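Local coordinates for gSG7 salivary protein (Anopheles stephensi, PDB 6XMB), which blocks the host kallikrein-kinin (contact) pathway by keeping factor XII and prekallikrein from activating each other, and weakly inhibits the alternative pathway of complement, at residues 2-6 with 7-11; 34-37 with 38-42. All blocks are in the same frame, centred on the assembly; numbering follows the deposited sequence.

Contact 1. Residues 2-6 with 7-11; sequences EATRK and HVQQL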
ATOM      1  N   GLU A   2     -27.616 -29.332   3.378  1.00 89.85           N
ATOM      2  CA  GLU A   2     -27.349 -29.327   1.942  1.00 83.52           C
ATOM      3  C   GLU A   2     -25.873 -29.192   1.672  1.00 79.58           C
ATOM      4  O   GLU A   2     -25.209 -28.359   2.275  1.00 77.54           O
ATOM      5  CB  GLU A   2     -28.072 -28.187   1.235  1.00 77.69           C
ATOM      6  CG  GLU A   2     -27.753 -28.110  -0.266  1.00 71.14           C
ATOM      7  CD  GLU A   2     -28.289 -26.853  -0.936  1.00 65.31           C
ATOM      8  OE1 GLU A   2     -27.492 -25.942  -1.244  1.00 59.93           O
ATOM      9  OE2 GLU A   2     -29.511 -26.772  -1.151  1.00 66.41           O
ATOM     10  N   ALA A   3     -25.370 -29.995   0.740  1.00 76.29           N
ATOM     11  CA  ALA A   3     -23.961 -29.932   0.386  1.00 72.88           C
ATOM     12  C   ALA A   3     -23.586 -28.556  -0.161  1.00 65.08           C
ATOM     13  O   ALA A   3     -24.366 -27.909  -0.874  1.00 61.17           O
ATOM     14  CB  ALA A   3     -23.633 -31.014  -0.638  1.00 73.36           C
ATOM     15  N   THR A   4     -22.386 -28.112   0.200  1.00 71.32           N
ATOM     16  CA  THR A   4     -21.855 -26.840  -0.270  1.00 64.49           C
ATOM     17  C   THR A   4     -21.859 -26.807  -1.789  1.00 59.53           C
ATOM     18  O   THR A   4     -21.329 -27.714  -2.439  1.00 60.59           O
ATOM     19  CB  THR A   4     -20.436 -26.634   0.269  1.00 63.81           C
ATOM     20  OG1 THR A   4     -20.474 -26.500   1.699  1.00 68.31           O
ATOM     21  CG2 THR A   4     -19.799 -25.394  -0.359  1.00 57.07           C
ATOM     22  N   ARG A   5     -22.482 -25.782  -2.355  1.00 61.47           N
ATOM     23  CA  ARG A   5     -22.561 -25.723  -3.797  1.00 57.33           C
ATOM     24  C   ARG A   5     -21.169 -25.496  -4.367  1.00 54.01           C
ATOM     25  O   ARG A   5     -20.364 -24.749  -3.804  1.00 52.07           O
ATOM     26  CB  ARG A   5     -23.524 -24.616  -4.240  1.00 57.65           C
ATOM     27  CG  ARG A   5     -24.972 -24.827  -3.785  1.00 60.51           C
ATOM     28  CD  ARG A   5     -25.640 -23.481  -3.549  1.00 62.57           C
ATOM     29  NE  ARG A   5     -26.842 -23.539  -2.719  1.00 67.36           N
ATOM     30  CZ  ARG A   5     -27.986 -22.919  -3.018  1.00 67.41           C
ATOM     31  NH1 ARG A   5     -28.089 -22.198  -4.131  1.00 62.51           N
ATOM     32  NH2 ARG A   5     -29.025 -23.007  -2.198  1.00 69.01           N
ATOM     33  N   LYS A   6     -20.881 -26.185  -5.469  1.00 58.41           N
ATOM     34  CA  LYS A   6     -19.609 -26.007  -6.148  1.00 56.58           C
ATOM     35  C   LYS A   6     -19.377 -24.544  -6.506  1.00 54.96           C
ATOM     36  O   LYS A   6     -18.268 -24.025  -6.345  1.00 52.26           O
ATOM     37  CB  LYS A   6     -19.563 -26.888  -7.396  1.00 59.93           C
ATOM     38  CG  LYS A   6     -18.234 -26.837  -8.140  1.00 61.97           C
ATOM     39  CD  LYS A   6     -18.178 -27.866  -9.276  1.00 64.93           C
ATOM     40  CE  LYS A   6     -17.744 -29.233  -8.793  1.00 66.00           C
ATOM     41  NZ  LYS A   6     -17.457 -30.130  -9.950  1.00 69.42           N
ATOM     42  N   HIS A   7     -20.411 -23.851  -6.971  1.00 56.80           N
ATOM     43  CA  HIS A   7     -20.185 -22.487  -7.402  1.00 52.73           C
ATOM     44  C   HIS A   7     -19.953 -21.527  -6.245  1.00 52.50           C
ATOM     45  O   HIS A   7     -19.314 -20.487  -6.441  1.00 48.43           O
ATOM     46  CB  HIS A   7     -21.333 -22.015  -8.283  1.00 52.31           C
ATOM     47  CG  HIS A   7     -22.678 -22.038  -7.627  1.00 53.89           C
ATOM     48  ND1 HIS A   7     -23.765 -22.664  -8.199  1.00 54.72           N
ATOM     49  CD2 HIS A   7     -23.129 -21.473  -6.481  1.00 54.82           C
ATOM     50  CE1 HIS A   7     -24.824 -22.498  -7.425  1.00 59.24           C
ATOM     51  NE2 HIS A   7     -24.466 -21.779  -6.376  1.00 58.36           N
ATOM     52  N   VAL A   8     -20.424 -21.850  -5.046  1.00 50.09           N
ATOM     53  CA  VAL A   8     -20.028 -21.057  -3.895  1.00 50.20           C
ATOM     54  C   VAL A   8     -18.525 -21.187  -3.654  1.00 51.07           C
ATOM     55  O   VAL A   8     -17.842 -20.202  -3.353  1.00 46.98           O
ATOM     56  CB  VAL A   8     -20.839 -21.470  -2.658  1.00 54.91           C
ATOM     57  CG1 VAL A   8     -20.287 -20.777  -1.424  1.00 55.65           C
ATOM     58  CG2 VAL A   8     -22.311 -21.137  -2.849  1.00 55.09           C
ATOM     59  N   GLN A   9     -17.979 -22.390  -3.806  1.00 52.03           N
ATOM     60  CA  GLN A   9     -16.542 -22.550  -3.613  1.00 52.15           C
ATOM     61  C   GLN A   9     -15.732 -21.826  -4.681  1.00 47.10           C
ATOM     62  O   GLN A   9     -14.660 -21.303  -4.375  1.00 45.91           O
ATOM     63  CB  GLN A   9     -16.178 -24.027  -3.589  1.00 53.25           C
ATOM     64  CG  GLN A   9     -16.140 -24.591  -2.199  1.00 59.02           C
ATOM     65  CD  GLN A   9     -16.342 -26.086  -2.173  1.00 64.38           C
ATOM     66  OE1 GLN A   9     -16.424 -26.735  -3.226  1.00 63.81           O
ATOM     67  NE2 GLN A   9     -16.437 -26.648  -0.964  1.00 68.46           N
ATOM     68  N   GLN A  10     -16.220 -21.781  -5.926  1.00 52.79           N
ATOM     69  CA  GLN A  10     -15.513 -21.054  -6.976  1.00 51.09           C
ATOM     70  C   GLN A  10     -15.575 -19.555  -6.753  1.00 48.96           C
ATOM     71  O   GLN A  10     -14.610 -18.841  -7.055  1.00 47.02           O
ATOM     72  CB  GLN A  10     -16.091 -21.388  -8.349  1.00 48.88           C
ATOM     73  CG  GLN A  10     -15.684 -22.745  -8.862  1.00 54.21           C
ATOM     74  CD  GLN A  10     -16.802 -23.449  -9.598  1.00 59.03           C
ATOM     75  OE1 GLN A  10     -17.912 -22.917  -9.716  1.00 57.78           O
ATOM     76  NE2 GLN A  10     -16.522 -24.661 -10.095  1.00 62.83           N
ATOM     77  N   LEU A  11     -16.703 -19.056  -6.256  1.00 47.09           N
ATOM     78  CA  LEU A  11     -16.791 -17.645  -5.914  1.00 44.79           C
ATOM     79  C   LEU A  11     -15.826 -17.295  -4.793  1.00 47.99           C
ATOM     80  O   LEU A  11     -15.131 -16.272  -4.863  1.00 43.20           O
ATOM     81  CB  LEU A  11     -18.216 -17.306  -5.516  1.00 47.27           C
ATOM     82  CG  LEU A  11     -18.550 -15.830  -5.373  1.00 47.70           C
ATOM     83  CD1 LEU A  11     -18.245 -15.057  -6.648  1.00 39.48           C
ATOM     84  CD2 LEU A  11     -20.008 -15.714  -4.997  1.00 47.40           C
TER
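Arg5 lies alongside the ring of His7, the two side chains pointing the same way where the chain enters helix 6-49. Followed outward from the backbone, the Arg5 chain runs along the His7 ring as far as CD before its polar end turns to other partners. Its CB sits over one face of the imidazole, 3.9 Å from the ring centroid, a CH-pi contact displaced toward the rim. The same CB touches Val8 CG2 at 3.9 Å, so the methyl and the ring share this methylene. CG stays near His7 NE2, and CD comes closer to that nitrogen, at 3.5 Å. Beyond CD, NE forms a salt bridge to Glu2 OE1 (2.9 Å), tilted 30° from the guanidinium plane, which joins Glu2 and Arg5 within the loop before the helix. At the tip, NH1 makes a weak hydrogen bond to Leu51 O of the second subunit.

The His7 ring takes up this place because chi1 (60°) sets CG between the backbone N and the carbonyl carbon, and its ND1 is hydrogen-bonded to Ala55 O of the second subunit. The imidazole and guanidinium planes stand 69° apart, hence the two groups do not stack on each other.

Two further pairs bridge the turn: Thr4 CG2 packs against Gln9 NE2 (3.6 Å), the two side chains crossing at about a right angle. Lys6 CG lies 3.4 Å from Gln10 NE2, while Lys6 O accepts the hydrogen bond from Gln10 N (3.1 Å).

Arg5 O receives only weak bonds across the contact, from Val8 N and Gln9 N. With Arg5 as N-cap residue, this is the opening turn of a long alpha-helix, held against the second subunit of the assembly.

Contact 2. Residues 34-37 with 38-42; sequences YGVQ and NQLRN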
ATOM      1  N   TYR A  34      10.554  -1.382   7.332  1.00 41.53           N
ATOM      2  CA  TYR A  34      11.771  -1.871   7.960  1.00 40.79           C
ATOM      3  C   TYR A  34      12.993  -1.559   7.111  1.00 37.99           C
ATOM      4  O   TYR A  34      14.093  -1.436   7.640  1.00 39.87           O
ATOM      5  CB  TYR A  34      11.633  -3.367   8.273  1.00 43.78           C
ATOM      6  CG  TYR A  34      10.736  -3.622   9.500  1.00 50.72           C
ATOM      7  CD1 TYR A  34       9.364  -3.870   9.368  1.00 51.09           C
ATOM      8  CD2 TYR A  34      11.261  -3.591  10.786  1.00 55.52           C
ATOM      9  CE1 TYR A  34       8.546  -4.087  10.488  1.00 54.59           C
ATOM     10  CE2 TYR A  34      10.445  -3.808  11.911  1.00 62.21           C
ATOM     11  CZ  TYR A  34       9.094  -4.052  11.754  1.00 61.09           C
ATOM     12  OH  TYR A  34       8.305  -4.259  12.871  1.00 67.55           O
ATOM     13  N   GLY A  35      12.831  -1.378   5.808  1.00 39.11           N
ATOM     14  CA  GLY A  35      13.902  -0.758   5.042  1.00 38.92           C
ATOM     15  C   GLY A  35      14.333   0.582   5.627  1.00 38.46           C
ATOM     16  O   GLY A  35      15.513   0.830   5.847  1.00 40.83           O
ATOM     17  N   VAL A  36      13.362   1.446   5.905  1.00 35.48           N
ATOM     18  CA  VAL A  36      13.699   2.757   6.465  1.00 38.46           C
ATOM     19  C   VAL A  36      14.406   2.595   7.801  1.00 40.88           C
ATOM     20  O   VAL A  36      15.453   3.204   8.042  1.00 39.19           O
ATOM     21  CB  VAL A  36      12.428   3.623   6.559  1.00 36.83           C
ATOM     22  CG1 VAL A  36      12.637   4.845   7.439  1.00 39.62           C
ATOM     23  CG2 VAL A  36      12.031   4.055   5.170  1.00 34.50           C
ATOM     24  N   GLN A  37      13.899   1.715   8.670  1.00 41.54           N
ATOM     25  CA  GLN A  37      14.529   1.520   9.978  1.00 42.25           C
ATOM     26  C   GLN A  37      15.974   1.037   9.859  1.00 43.02           C
ATOM     27  O   GLN A  37      16.865   1.512  10.580  1.00 44.24           O
ATOM     28  CB  GLN A  37      13.707   0.534  10.810  1.00 44.91           C
ATOM     29  CG  GLN A  37      12.309   1.043  11.148  1.00 49.59           C
ATOM     30  CD  GLN A  37      11.473   0.051  11.967  1.00 52.03           C
ATOM     31  OE1 GLN A  37      11.938  -1.025  12.334  1.00 55.51           O
ATOM     32  NE2 GLN A  37      10.236   0.431  12.261  1.00 51.41           N
ATOM     33  N   ASN A  38      16.227   0.084   8.960  1.00 40.96           N
ATOM     34  CA  ASN A  38      17.517  -0.590   8.949  1.00 41.01           C
ATOM     35  C   ASN A  38      18.581   0.201   8.201  1.00 40.69           C
ATOM     36  O   ASN A  38      19.707   0.330   8.688  1.00 44.26           O
ATOM     37  CB  ASN A  38      17.370  -1.981   8.342  1.00 42.16           C
ATOM     38  CG  ASN A  38      16.559  -2.918   9.230  1.00 44.97           C
ATOM     39  OD1 ASN A  38      16.493  -2.735  10.441  1.00 46.98           O
ATOM     40  ND2 ASN A  38      15.932  -3.908   8.626  1.00 43.17           N
ATOM     41  N   GLN A  39      18.262   0.702   7.003  1.00 44.97           N
ATOM     42  CA  GLN A  39      19.245   1.399   6.175  1.00 44.14           C
ATOM     43  C   GLN A  39      19.363   2.879   6.491  1.00 44.81           C
ATOM     44  O   GLN A  39      20.325   3.513   6.051  1.00 46.39           O
ATOM     45  CB  GLN A  39      18.903   1.264   4.696  1.00 41.99           C
ATOM     46  CG  GLN A  39      18.484  -0.114   4.286  1.00 41.80           C
ATOM     47  CD  GLN A  39      19.630  -1.080   4.312  1.00 47.30           C
ATOM     48  OE1 GLN A  39      20.726  -0.772   3.841  1.00 51.66           O
ATOM     49  NE2 GLN A  39      19.400  -2.254   4.888  1.00 52.79           N
ATOM     50  N   LEU A  40      18.419   3.458   7.221  1.00 40.35           N
ATOM     51  CA  LEU A  40      18.402   4.907   7.314  1.00 42.19           C
ATOM     52  C   LEU A  40      18.325   5.371   8.756  1.00 44.55           C
ATOM     53  O   LEU A  40      19.212   6.089   9.223  1.00 47.25           O
ATOM     54  CB  LEU A  40      17.230   5.472   6.507  1.00 38.42           C
ATOM     55  CG  LEU A  40      17.132   6.993   6.452  1.00 42.01           C
ATOM     56  CD1 LEU A  40      18.348   7.557   5.763  1.00 40.74           C
ATOM     57  CD2 LEU A  40      15.875   7.439   5.718  1.00 40.57           C
ATOM     58  N   ARG A  41      17.269   4.981   9.468  1.00 40.58           N
ATOM     59  CA  ARG A  41      17.098   5.451  10.838  1.00 43.96           C
ATOM     60  C   ARG A  41      18.266   5.018  11.709  1.00 46.35           C
ATOM     61  O   ARG A  41      18.906   5.844  12.370  1.00 49.89           O
ATOM     62  CB  ARG A  41      15.776   4.935  11.406  1.00 45.41           C
ATOM     63  CG  ARG A  41      15.490   5.376  12.841  1.00 49.15           C
ATOM     64  CD  ARG A  41      14.389   4.511  13.463  1.00 50.47           C
ATOM     65  NE  ARG A  41      14.895   3.185  13.816  1.00 52.49           N
ATOM     66  CZ  ARG A  41      14.129   2.149  14.153  1.00 53.44           C
ATOM     67  NH1 ARG A  41      12.812   2.275  14.178  1.00 53.01           N
ATOM     68  NH2 ARG A  41      14.681   0.981  14.460  1.00 54.37           N
ATOM     69  N   ASN A  42      18.587   3.729  11.698  1.00 44.80           N
ATOM     70  CA  ASN A  42      19.582   3.229  12.645  1.00 47.64           C
ATOM     71  C   ASN A  42      20.959   3.820  12.416  1.00 48.01           C
ATOM     72  O   ASN A  42      21.536   4.360  13.380  1.00 49.68           O
ATOM     73  CB  ASN A  42      19.614   1.700  12.609  1.00 45.98           C
ATOM     74  CG  ASN A  42      18.422   1.082  13.292  1.00 49.59           C
ATOM     75  OD1 ASN A  42      17.861   1.648  14.234  1.00 53.38           O
ATOM     76  ND2 ASN A  42      18.028  -0.096  12.829  1.00 48.58           N
TER
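Val36 O is gripped by two backbone amides of the following turn: Arg41 N at 2.9 Å in a nearly straight bond, and Leu40 N in a weak one. The i to i+5 bond marks a pi-type turn within helix 6-49, a local widening of an otherwise alpha-helical stretch. The wider spacing carries on to the next pair, where Asn42 N donates to Gln37 O (3.0 Å). Just before it the spacing is still alpha-helical, with Asn38 N bonded to Tyr34 O, and Gln39 N to Gly35 O (3.0 Å). Leu40, with a phi of -129°, departs from helical backbone geometry where the register changes.

Among the side chains, Gln37 and Arg41 run side by side in the same direction. Gln37 CG lies over one face of the Arg41 guanidinium, 3.3 Å above its plane and toward the rim, while Gln37 CB also approaches CZ. The amide and guanidinium planes are 20° apart, and Gln37 CD lies 3.4 Å from Arg41 NH1. A bend at chi3 (75°) turns the end of Arg41 across toward Gln37.

Val36 and Leu40, both buried, form a loose apolar pair, Val36 CG1 to Leu40 CD2 4.5 Å. Val36 also packs on Tyr102 and Leu40 on Ala110, both of helix 92-116, and the second subunit contributes Ile18 to Val36 and Phe15 to Leu40 and Arg41. The turn is therefore placed between the partner helix of its own chain and the neighbouring subunit.

At the guanidinium edge, Asn42 OD1 lies in the guanidinium plane and accepts a hydrogen bond from Arg41 NH2 at 3.3 Å, with a weaker one from Arg41 NE.

How the contacts relate
From the N terminus, the chain runs through the short loop of contact 1 into helix 6-49, and contact 2 follows much later on that same helix. Each joins immediate neighbours in sequence, so neither closes a long loop; the two are in series, neither nested nor crossed. Their centres are 47 Å apart and their nearest atoms about 31 Å apart. Contact 1 sits at the N-terminal end of the long helix, its centre about 39 Å from the centre of the chain, whereas the centre of contact 2, against helix 92-116, is about 10 Å from it. Both reach the second subunit, which therefore meets helix 6-49 at two widely separated places.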